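Hypothetical aldose 1-epimerase (PDB 3TY1) is of unknown function but has a galactose mutarotase-like fold and probably binds carbohydrate, as aldose 1-epimerase relatives do. Local coordinates at residues K138-E150 / E158-F170. Residues are numbered along the deposited sequence; the frame is centred on the assembly and turned at random.
Sequences KAGNTPASLVEVE and EIRIRGLVKESTF. With SO4 (sulfate ion), chain I.
Arg162 and its partners Glu148 and Glu150 illustrate how one arginine can tie together the charged part of one face, near the turn of an antiparallel hairpin. Bent at chi3 (-74°), the Arg162 chain turns its guanidinium across toward strand 146-150. Glu148 OE1 lies exactly in the guanidinium plane, bonded side-on to NE and, at 3.1 Å, to NH2 of Arg162, with its carboxylate nearly perpendicular (88°). Glu150 OE1 sits at the end of the group, between NH1 and NH2, receiving Arg162 NH1 at 2.9 Å and a longer bond from NH2, so four N-H bonds to two carboxylate oxygens fix the rotation of the group. Arg160 runs alongside Glu150 with merely a long salt bridge; its extended chain instead carries the guanidinium to Glu158 OE1, 3.0 Å from NH2, and to a sulfate.

Backbone bonds make the register: Glu148 N to Arg162 O and Glu150 N to Arg160 O (2.8 Å) are each returned by the reverse bond. Gly163 pairs with Val147, and Gly163 CA makes a CA-H...O contact of 3.1 Å with Leu146 O.

Ahead of strand 146-150, the loop packs on strand 159-169: Val165 CG1 lies 3.7 Å from Thr142 CB. Nearby, a water joins Thr142 OG1 to Lys166 O.

Val147, Ile159 and Ile161 face strand 49-55 across the sandwich, while within the large antiparallel sheet the hairpin lies between strands 2-9 and 173-183, the latter supplying Glu180 as another partner for Arg162.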
loop_
_atom_site.group_PDB
_atom_site.type_symbol
_atom_site.label_atom_id
_atom_site.label_comp_id
_atom_site.label_asym_id
_atom_site.label_seq_id
_atom_site.Cartn_x
_atom_site.Cartn_y
_atom_site.Cartn_z
ATOM N N LYS A 138 8.689 11.345 -3.948
ATOM C CA LYS A 138 7.860 10.838 -2.833
ATOM C C LYS A 138 7.258 11.838 -1.880
ATOM O O LYS A 138 6.327 11.457 -1.154
ATOM C CB LYS A 138 8.638 9.771 -2.028
ATOM C CG LYS A 138 8.799 8.442 -2.809
ATOM C CD LYS A 138 9.323 7.301 -1.933
ATOM C CE LYS A 138 8.224 6.660 -1.039
ATOM N NZ LYS A 138 8.792 5.672 -0.039
ATOM N N ALA A 139 7.728 13.093 -1.868
ATOM C CA ALA A 139 7.280 14.064 -0.847
ATOM C C ALA A 139 5.780 14.231 -0.883
ATOM O O ALA A 139 5.097 14.231 0.163
ATOM C CB ALA A 139 7.985 15.447 -0.997
ATOM N N GLY A 140 5.255 14.360 -2.087
ATOM C CA GLY A 140 3.829 14.572 -2.268
ATOM C C GLY A 140 2.903 13.437 -1.824
ATOM O O GLY A 140 1.688 13.657 -1.642
ATOM N N ASN A 141 3.448 12.228 -1.697
ATOM C CA ASN A 141 2.697 11.066 -1.217
ATOM C C ASN A 141 3.218 10.537 0.117
ATOM O O ASN A 141 3.053 9.375 0.427
ATOM C CB ASN A 141 2.643 10.005 -2.302
ATOM C CG ASN A 141 1.616 10.318 -3.364
ATOM O OD1 ASN A 141 0.456 10.016 -3.189
ATOM N ND2 ASN A 141 2.037 10.904 -4.477
ATOM N N THR A 142 3.809 11.426 0.924
ATOM C CA THR A 142 4.330 11.088 2.243
ATOM C C THR A 142 3.536 11.854 3.306
ATOM O O THR A 142 3.506 13.064 3.268
ATOM C CB THR A 142 5.828 11.471 2.370
ATOM O OG1 THR A 142 6.562 10.744 1.374
ATOM C CG2 THR A 142 6.370 11.178 3.795
ATOM N N PRO A 143 2.898 11.142 4.250
ATOM C CA PRO A 143 2.221 11.780 5.375
ATOM C C PRO A 143 3.185 12.504 6.301
ATOM O O PRO A 143 4.240 11.975 6.643
ATOM C CB PRO A 143 1.558 10.617 6.097
ATOM C CG PRO A 143 1.490 9.533 5.104
ATOM C CD PRO A 143 2.754 9.670 4.300
ATOM N N ALA A 144 2.827 13.726 6.686
ATOM C CA ALA A 144 3.682 14.522 7.535
ATOM C C ALA A 144 3.845 13.855 8.914
ATOM O O ALA A 144 2.904 13.302 9.471
ATOM C CB ALA A 144 3.114 15.936 7.696
ATOM N N SER A 145 5.045 13.956 9.471
ATOM C CA SER A 145 5.378 13.373 10.756
ATOM C C SER A 145 5.129 14.342 11.896
ATOM O O SER A 145 4.935 13.929 13.018
ATOM C CB SER A 145 6.871 13.023 10.767
ATOM O OG SER A 145 7.141 12.065 9.772
ATOM N N LEU A 146 5.218 15.627 11.605
ATOM C CA LEU A 146 5.027 16.694 12.610
ATOM C C LEU A 146 4.235 17.781 11.909
ATOM O O LEU A 146 4.625 18.200 10.835
ATOM C CB LEU A 146 6.367 17.277 13.086
ATOM C CG LEU A 146 6.344 18.435 14.113
ATOM C CD1 LEU A 146 5.939 18.009 15.516
ATOM C CD2 LEU A 146 7.727 19.163 14.204
ATOM N N VAL A 147 3.127 18.202 12.504
ATOM C CA VAL A 147 2.301 19.260 11.963
ATOM C C VAL A 147 1.990 20.219 13.109
ATOM O O VAL A 147 1.483 19.777 14.161
ATOM C CB VAL A 147 1.009 18.732 11.321
ATOM C CG1 VAL A 147 0.151 19.873 10.830
ATOM C CG2 VAL A 147 1.296 17.771 10.154
ATOM N N GLU A 148 2.320 21.507 12.908
ATOM C CA GLU A 148 2.060 22.589 13.873
ATOM C C GLU A 148 1.379 23.759 13.197
ATOM O O GLU A 148 1.694 24.081 12.043
ATOM C CB GLU A 148 3.352 23.135 14.483
ATOM C CG GLU A 148 4.113 22.115 15.294
ATOM C CD GLU A 148 5.473 22.615 15.841
ATOM O OE1 GLU A 148 6.025 23.610 15.342
ATOM O OE2 GLU A 148 5.991 21.978 16.780
ATOM N N VAL A 149 0.472 24.386 13.940
ATOM C CA VAL A 149 -0.223 25.589 13.524
ATOM C C VAL A 149 0.150 26.692 14.526
ATOM O O VAL A 149 0.046 26.506 15.747
ATOM C CB VAL A 149 -1.758 25.382 13.519
ATOM C CG1 VAL A 149 -2.473 26.717 13.268
ATOM C CG2 VAL A 149 -2.137 24.330 12.490
ATOM N N GLU A 150 0.536 27.843 14.008
ATOM C CA GLU A 150 0.965 28.970 14.846
ATOM C C GLU A 150 0.160 30.199 14.437
ATOM O O GLU A 150 -0.052 30.438 13.243
ATOM C CB GLU A 150 2.467 29.206 14.660
ATOM C CG GLU A 150 3.066 30.466 15.312
ATOM C CD GLU A 150 4.493 30.775 14.811
ATOM O OE1 GLU A 150 5.331 29.844 14.757
ATOM O OE2 GLU A 150 4.755 31.949 14.442
ATOM N N GLU A 158 -0.529 36.839 11.849
ATOM C CA GLU A 158 0.049 35.942 10.883
ATOM C C GLU A 158 -0.082 34.479 11.358
ATOM O O GLU A 158 0.213 34.167 12.486
ATOM C CB GLU A 158 1.525 36.269 10.658
ATOM C CG GLU A 158 2.157 35.475 9.531
ATOM C CD GLU A 158 3.679 35.699 9.384
ATOM O OE1 GLU A 158 4.340 36.070 10.346
ATOM O OE2 GLU A 158 4.221 35.425 8.311
ATOM N N ILE A 159 -0.505 33.621 10.430
ATOM C CA ILE A 159 -0.693 32.211 10.637
ATOM C C ILE A 159 0.465 31.505 9.939
ATOM O O ILE A 159 0.807 31.855 8.821
ATOM C CB ILE A 159 -2.012 31.746 10.011
ATOM C CG1 ILE A 159 -3.201 32.498 10.661
ATOM C CG2 ILE A 159 -2.176 30.168 10.106
ATOM C CD1 ILE A 159 -4.527 32.325 9.823
ATOM N N ARG A 160 1.058 30.521 10.612
ATOM C CA ARG A 160 2.052 29.678 10.002
ATOM C C ARG A 160 1.660 28.235 10.204
ATOM O O ARG A 160 1.267 27.841 11.310
ATOM C CB ARG A 160 3.443 29.923 10.607
ATOM C CG ARG A 160 3.868 31.354 10.479
ATOM C CD ARG A 160 5.317 31.581 10.849
ATOM N NE ARG A 160 5.647 32.997 10.720
ATOM C CZ ARG A 160 6.866 33.523 10.863
ATOM N NH1 ARG A 160 7.902 32.765 11.155
ATOM N NH2 ARG A 160 7.045 34.831 10.688
ATOM N N ILE A 161 1.777 27.459 9.149
ATOM C CA ILE A 161 1.449 26.047 9.199
ATOM C C ILE A 161 2.690 25.297 8.755
ATOM O O ILE A 161 3.124 25.419 7.596
ATOM C CB ILE A 161 0.242 25.727 8.350
ATOM C CG1 ILE A 161 -0.994 26.430 8.908
ATOM C CG2 ILE A 161 0.023 24.174 8.321
ATOM C CD1 ILE A 161 -2.244 26.158 8.124
ATOM N N ARG A 162 3.246 24.518 9.675
ATOM C CA ARG A 162 4.471 23.746 9.419
ATOM C C ARG A 162 4.166 22.262 9.372
ATOM O O ARG A 162 3.338 21.778 10.130
ATOM C CB ARG A 162 5.528 23.972 10.523
ATOM C CG ARG A 162 6.141 25.330 10.533
ATOM C CD ARG A 162 7.217 25.488 11.617
ATOM N NE ARG A 162 6.624 25.588 12.931
ATOM C CZ ARG A 162 6.108 26.696 13.460
ATOM N NH1 ARG A 162 6.111 27.860 12.803
ATOM N NH2 ARG A 162 5.575 26.633 14.673
ATOM N N GLY A 163 4.861 21.553 8.479
ATOM C CA GLY A 163 4.750 20.110 8.341
ATOM C C GLY A 163 6.064 19.456 7.960
ATOM O O GLY A 163 6.608 19.786 6.912
ATOM N N LEU A 164 6.564 18.548 8.804
ATOM C CA LEU A 164 7.826 17.819 8.551
ATOM C C LEU A 164 7.511 16.566 7.731
ATOM O O LEU A 164 6.772 15.700 8.192
ATOM C CB LEU A 164 8.468 17.396 9.858
ATOM C CG LEU A 164 9.837 16.692 9.826
ATOM C CD1 LEU A 164 10.831 17.581 9.145
ATOM C CD2 LEU A 164 10.289 16.289 11.273
ATOM N N VAL A 165 8.064 16.490 6.530
ATOM C CA VAL A 165 7.874 15.388 5.578
ATOM C C VAL A 165 9.219 14.688 5.410
ATOM O O VAL A 165 10.214 15.280 4.974
ATOM C CB VAL A 165 7.354 15.927 4.266
ATOM C CG1 VAL A 165 7.112 14.786 3.289
ATOM C CG2 VAL A 165 6.041 16.686 4.497
ATOM N N LYS A 166 9.272 13.430 5.805
ATOM C CA LYS A 166 10.524 12.705 5.891
ATOM C C LYS A 166 10.714 11.702 4.780
ATOM O O LYS A 166 9.763 11.014 4.382
ATOM C CB LYS A 166 10.620 11.968 7.214
ATOM C CG LYS A 166 10.564 12.819 8.469
ATOM C CD LYS A 166 10.812 11.878 9.680
ATOM C CE LYS A 166 10.985 12.595 10.995
ATOM N NZ LYS A 166 11.287 11.584 12.070
ATOM N N GLU A 167 11.954 11.608 4.300
ATOM C CA GLU A 167 12.365 10.637 3.295
ATOM C C GLU A 167 13.605 9.957 3.902
ATOM O O GLU A 167 14.720 10.268 3.506
ATOM C CB GLU A 167 12.680 11.321 1.953
ATOM C CG GLU A 167 11.440 12.057 1.319
ATOM C CD GLU A 167 11.761 12.796 0.029
ATOM O OE1 GLU A 167 12.039 12.131 -0.987
ATOM O OE2 GLU A 167 11.708 14.052 0.006
ATOM N N SER A 168 13.345 9.086 4.888
ATOM C CA SER A 168 14.319 8.361 5.717
ATOM C C SER A 168 14.321 6.887 5.359
ATOM O O SER A 168 13.288 6.215 5.477
ATOM C CB SER A 168 13.921 8.521 7.179
ATOM O OG SER A 168 13.880 9.907 7.513
ATOM N N THR A 169 15.470 6.385 4.908
ATOM C CA THR A 169 15.602 4.998 4.477
ATOM C C THR A 169 16.949 4.495 4.908
ATOM O O THR A 169 17.953 5.113 4.560
ATOM C CB THR A 169 15.488 4.905 2.936
ATOM O OG1 THR A 169 14.237 5.495 2.536
ATOM C CG2 THR A 169 15.552 3.421 2.414
ATOM N N PHE A 170 16.986 3.417 5.690
ATOM C CA PHE A 170 18.280 2.847 6.131
ATOM C C PHE A 170 19.162 2.509 4.927
ATOM O O PHE A 170 18.684 1.987 3.943
ATOM C CB PHE A 170 18.050 1.632 7.021
ATOM C CG PHE A 170 19.326 0.995 7.555
ATOM C CD1 PHE A 170 20.183 1.702 8.391
ATOM C CD2 PHE A 170 19.627 -0.334 7.260
ATOM C CE1 PHE A 170 21.308 1.111 8.898
ATOM C CE2 PHE A 170 20.774 -0.934 7.758
ATOM C CZ PHE A 170 21.609 -0.209 8.590
HETATM S S SO4 I . 10.856 35.164 10.705
HETATM O O1 SO4 I . 10.072 36.090 9.886
HETATM O O2 SO4 I . 12.151 35.772 10.977
HETATM O O3 SO4 I . 10.187 34.956 11.979
HETATM O O4 SO4 I . 11.140 33.927 9.996
HETATM O O HOH W 1 11.574 11.597 -3.780
HETATM O O HOH W 2 8.767 9.669 2.161
HETATM O O HOH W 3 6.959 12.112 7.123
HETATM O O HOH W 4 3.059 33.930 13.113
#